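Local coordinates for DUF3013 family protein (Enterococcus faecalis, PDB 3NAT) that is of unknown function, a DUF3013 family member that folds as an alpha-beta half sandwich with a mixed sheet backed by helices, at residues 43-53 with 115-126. Residues are numbered along the deposited sequence; the frame is centred on the assembly and turned at random.
Sequences LYAENNEQVAI and LDEGQSDLLDFL
The ring of Phe125 meets Ile53 at its edge, near the ring plane, with CE2 of Phe125 4.2 Å from CG1 of Ile53. CG of Phe125 lies anti to the backbone N (chi1 -176°), which brings the ring toward the returning loop. Phe134, in a loop, also touches the Phe125 side chain. A second flat group is the amide of Gln119. Its end carrying OE1 and NE2 turns to O of Tyr44, which lies a little out of the amide plane. OE1 of Gln119 is 3.4 Å from O of Tyr44, but both are acceptors and no hydrogen bond forms.

Apolar side chains carry the rest. Leu43 points at the helix and sets CD1 against the helix backbone at Gly118, 3.7 Å from N of Gln119. Ala45 fits against three leucines. Its CB is 3.5 Å from CD2 of Leu122, and CD1 of Leu123 and CD1 of Leu126 also reach it. Leu126 spreads its two methyls: CD1 goes to Ala45 and to O of Glu46, while CD2 faces Ile53. CG2 of Val51 lies 3.7 Å from O of Leu126. No hydrogen bond crosses the contact.

Strand 43-46 and helix 115-125 run roughly parallel, at 29°, with their axes 9.0 Å apart. This is the layering of a half sandwich, with a helix on one face of a sheet. Strand 36-46 lies between strands 25-31 and 65-75 in the mixed sheet. Ile66 of strand 65-75 touches both Ala45 and Leu126, extending the apolar layer under the end of helix 101-125.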
loop_
_atom_site.group_PDB
_atom_site.type_symbol
_atom_site.label_atom_id
_atom_site.label_comp_id
_atom_site.label_asym_id
_atom_site.label_seq_id
_atom_site.Cartn_x
_atom_site.Cartn_y
_atom_site.Cartn_z
ATOM N N LEU A 43 12.114 -11.931 17.572
ATOM C CA LEU A 43 12.718 -13.214 17.907
ATOM C C LEU A 43 14.045 -13.015 18.639
ATOM O O LEU A 43 14.796 -12.087 18.348
ATOM C CB LEU A 43 12.941 -14.057 16.651
ATOM C CG LEU A 43 11.688 -14.403 15.844
ATOM C CD1 LEU A 43 12.010 -15.336 14.682
ATOM C CD2 LEU A 43 10.636 -15.022 16.746
ATOM N N TYR A 44 14.327 -13.890 19.596
ATOM C CA TYR A 44 15.610 -13.876 20.283
ATOM C C TYR A 44 16.323 -15.210 20.107
ATOM O O TYR A 44 15.690 -16.240 19.887
ATOM C CB TYR A 44 15.426 -13.566 21.767
ATOM C CG TYR A 44 14.743 -12.243 22.035
ATOM C CD1 TYR A 44 15.446 -11.048 21.975
ATOM C CD2 TYR A 44 13.398 -12.191 22.356
ATOM C CE1 TYR A 44 14.819 -9.833 22.224
ATOM C CE2 TYR A 44 12.765 -10.987 22.609
ATOM C CZ TYR A 44 13.478 -9.811 22.541
ATOM O OH TYR A 44 12.841 -8.614 22.791
ATOM N N ALA A 45 17.646 -15.180 20.189
ATOM C CA ALA A 45 18.451 -16.391 20.106
ATOM C C ALA A 45 19.810 -16.155 20.749
ATOM O O ALA A 45 20.324 -15.036 20.751
ATOM C CB ALA A 45 18.607 -16.841 18.664
ATOM N N GLU A 46 20.385 -17.217 21.301
ATOM C CA GLU A 46 21.650 -17.115 22.008
ATOM C C GLU A 46 22.822 -17.252 21.039
ATOM O O GLU A 46 22.905 -18.223 20.289
ATOM C CB GLU A 46 21.722 -18.184 23.099
ATOM C CG GLU A 46 22.898 -18.036 24.041
ATOM C CD GLU A 46 22.991 -19.184 25.023
ATOM O OE1 GLU A 46 24.099 -19.427 25.553
ATOM O OE2 GLU A 46 21.955 -19.846 25.255
ATOM N N ASN A 47 23.721 -16.270 21.057
ATOM C CA ASN A 47 24.892 -16.269 20.182
ATOM C C ASN A 47 26.088 -16.978 20.817
ATOM O O ASN A 47 26.666 -16.487 21.788
ATOM C CB ASN A 47 25.271 -14.834 19.816
ATOM C CG ASN A 47 26.224 -14.768 18.652
ATOM O OD1 ASN A 47 26.456 -15.768 17.970
ATOM N ND2 ASN A 47 26.782 -13.584 18.409
ATOM N N ASN A 48 26.462 -18.127 20.264
ATOM C CA ASN A 48 27.508 -18.950 20.864
ATOM C C ASN A 48 28.879 -18.814 20.212
ATOM O O ASN A 48 29.814 -18.313 20.836
ATOM C CB ASN A 48 27.080 -20.417 20.901
ATOM C CG ASN A 48 25.991 -20.677 21.916
ATOM O OD1 ASN A 48 25.840 -19.930 22.885
ATOM N ND2 ASN A 48 25.228 -21.743 21.706
ATOM N N GLU A 49 28.998 -19.267 18.966
ATOM C CA GLU A 49 30.253 -19.161 18.220
ATOM C C GLU A 49 30.707 -17.703 18.113
ATOM O O GLU A 49 31.720 -17.399 17.484
ATOM C CB GLU A 49 30.107 -19.807 16.830
ATOM C CG GLU A 49 31.142 -19.387 15.766
ATOM C CD GLU A 49 32.532 -19.983 15.972
ATOM O OE1 GLU A 49 32.722 -20.768 16.924
ATOM O OE2 GLU A 49 33.439 -19.664 15.171
ATOM N N GLN A 50 29.965 -16.807 18.754
ATOM C CA GLN A 50 30.220 -15.382 18.625
ATOM C C GLN A 50 30.389 -15.080 17.147
ATOM O O GLN A 50 31.251 -14.303 16.731
ATOM C CB GLN A 50 31.435 -14.958 19.447
ATOM C CG GLN A 50 31.255 -15.183 20.945
ATOM C CD GLN A 50 29.905 -14.697 21.456
ATOM O OE1 GLN A 50 29.284 -15.337 22.306
ATOM N NE2 GLN A 50 29.444 -13.563 20.937
ATOM N N VAL A 51 29.554 -15.757 16.367
ATOM C CA VAL A 51 29.367 -15.504 14.951
ATOM C C VAL A 51 29.288 -13.997 14.684
ATOM O O VAL A 51 28.553 -13.277 15.361
ATOM C CB VAL A 51 28.089 -16.241 14.454
ATOM C CG1 VAL A 51 27.550 -15.640 13.176
ATOM C CG2 VAL A 51 28.355 -17.734 14.275
ATOM N N ALA A 52 30.061 -13.527 13.707
ATOM C CA ALA A 52 30.160 -12.104 13.405
ATOM C C ALA A 52 29.042 -11.628 12.484
ATOM O O ALA A 52 29.008 -11.990 11.310
ATOM C CB ALA A 52 31.512 -11.804 12.784
ATOM N N ILE A 53 28.141 -10.808 13.015
ATOM C CA ILE A 53 27.037 -10.261 12.230
ATOM C C ILE A 53 27.298 -8.789 11.953
ATOM O O ILE A 53 28.120 -8.171 12.630
ATOM C CB ILE A 53 25.687 -10.397 12.980
ATOM C CG1 ILE A 53 25.152 -11.829 12.899
ATOM C CG2 ILE A 53 24.642 -9.441 12.418
ATOM C CD1 ILE A 53 25.856 -12.798 13.792
ATOM N N LEU A 115 6.504 -17.399 12.176
ATOM C CA LEU A 115 7.399 -17.221 13.310
ATOM C C LEU A 115 7.989 -18.544 13.759
ATOM O O LEU A 115 9.087 -18.592 14.296
ATOM C CB LEU A 115 6.672 -16.539 14.472
ATOM C CG LEU A 115 6.275 -15.089 14.179
ATOM C CD1 LEU A 115 5.679 -14.380 15.378
ATOM C CD2 LEU A 115 7.480 -14.334 13.706
ATOM N N ASP A 116 7.248 -19.622 13.557
ATOM C CA ASP A 116 7.772 -20.932 13.873
ATOM C C ASP A 116 8.963 -21.128 12.962
ATOM O O ASP A 116 10.099 -21.261 13.416
ATOM C CB ASP A 116 6.736 -22.019 13.584
ATOM C CG ASP A 116 5.680 -22.139 14.666
ATOM O OD1 ASP A 116 5.822 -21.504 15.735
ATOM O OD2 ASP A 116 4.703 -22.882 14.434
ATOM N N GLU A 117 8.690 -21.135 11.663
ATOM C CA GLU A 117 9.723 -21.371 10.676
ATOM C C GLU A 117 10.830 -20.347 10.889
ATOM O O GLU A 117 12.008 -20.636 10.697
ATOM C CB GLU A 117 9.142 -21.297 9.262
ATOM C CG GLU A 117 10.030 -21.906 8.187
ATOM C CD GLU A 117 10.402 -23.360 8.460
ATOM O OE1 GLU A 117 9.673 -24.040 9.221
ATOM O OE2 GLU A 117 11.426 -23.825 7.902
ATOM N N GLY A 118 10.441 -19.154 11.323
ATOM C CA GLY A 118 11.393 -18.105 11.620
ATOM C C GLY A 118 12.387 -18.538 12.674
ATOM O O GLY A 118 13.588 -18.533 12.447
ATOM N N GLN A 119 11.882 -18.927 13.834
ATOM C CA GLN A 119 12.741 -19.306 14.945
ATOM C C GLN A 119 13.650 -20.470 14.559
ATOM O O GLN A 119 14.802 -20.529 14.969
ATOM C CB GLN A 119 11.896 -19.670 16.158
ATOM C CG GLN A 119 12.693 -19.888 17.412
ATOM C CD GLN A 119 13.368 -18.629 17.881
ATOM O OE1 GLN A 119 12.908 -17.958 18.812
ATOM N NE2 GLN A 119 14.466 -18.290 17.231
ATOM N N SER A 120 13.125 -21.393 13.762
ATOM C CA SER A 120 13.921 -22.502 13.260
ATOM C C SER A 120 15.101 -21.946 12.462
ATOM O O SER A 120 16.251 -22.116 12.852
ATOM C CB SER A 120 13.059 -23.419 12.387
ATOM O OG SER A 120 13.759 -24.582 11.981
ATOM N N ASP A 121 14.796 -21.269 11.358
ATOM C CA ASP A 121 15.794 -20.643 10.502
ATOM C C ASP A 121 16.839 -19.814 11.263
ATOM O O ASP A 121 18.007 -19.764 10.864
ATOM C CB ASP A 121 15.106 -19.781 9.439
ATOM C CG ASP A 121 14.325 -20.609 8.429
ATOM O OD1 ASP A 121 14.423 -21.853 8.486
ATOM O OD2 ASP A 121 13.619 -20.022 7.576
ATOM N N LEU A 122 16.423 -19.165 12.351
ATOM C CA LEU A 122 17.343 -18.355 13.145
ATOM C C LEU A 122 18.398 -19.212 13.821
ATOM O O LEU A 122 19.592 -18.962 13.682
ATOM C CB LEU A 122 16.606 -17.528 14.200
ATOM C CG LEU A 122 17.530 -16.544 14.926
ATOM C CD1 LEU A 122 18.260 -15.689 13.903
ATOM C CD2 LEU A 122 16.779 -15.662 15.888
ATOM N N LEU A 123 17.958 -20.216 14.567
ATOM C CA LEU A 123 18.890 -21.158 15.174
ATOM C C LEU A 123 19.823 -21.795 14.134
ATOM O O LEU A 123 21.004 -22.010 14.400
ATOM C CB LEU A 123 18.136 -22.232 15.961
ATOM C CG LEU A 123 17.672 -21.818 17.359
ATOM C CD1 LEU A 123 18.695 -20.902 18.003
ATOM C CD2 LEU A 123 16.330 -21.131 17.324
ATOM N N ASP A 124 19.285 -22.093 12.954
ATOM C CA ASP A 124 20.073 -22.660 11.866
ATOM C C ASP A 124 21.076 -21.638 11.361
ATOM O O ASP A 124 22.175 -21.985 10.933
ATOM C CB ASP A 124 19.172 -23.093 10.706
ATOM C CG ASP A 124 18.406 -24.371 10.995
ATOM O OD1 ASP A 124 18.207 -24.704 12.185
ATOM O OD2 ASP A 124 17.995 -25.038 10.021
ATOM N N PHE A 125 20.683 -20.373 11.403
ATOM C CA PHE A 125 21.549 -19.291 10.963
ATOM C C PHE A 125 22.862 -19.285 11.742
ATOM O O PHE A 125 23.940 -19.262 11.153
ATOM C CB PHE A 125 20.824 -17.957 11.125
ATOM C CG PHE A 125 21.592 -16.778 10.615
ATOM C CD1 PHE A 125 21.892 -16.662 9.273
ATOM C CD2 PHE A 125 21.993 -15.773 11.474
ATOM C CE1 PHE A 125 22.593 -15.571 8.801
ATOM C CE2 PHE A 125 22.689 -14.681 11.006
ATOM C CZ PHE A 125 22.989 -14.580 9.669
ATOM N N LEU A 126 22.768 -19.337 13.067
ATOM C CA LEU A 126 23.936 -19.171 13.933
ATOM C C LEU A 126 24.820 -20.407 14.092
ATOM O O LEU A 126 25.819 -20.372 14.815
ATOM C CB LEU A 126 23.484 -18.726 15.317
ATOM C CG LEU A 126 22.583 -17.504 15.350
ATOM C CD1 LEU A 126 21.983 -17.366 16.736
ATOM C CD2 LEU A 126 23.381 -16.273 14.957
#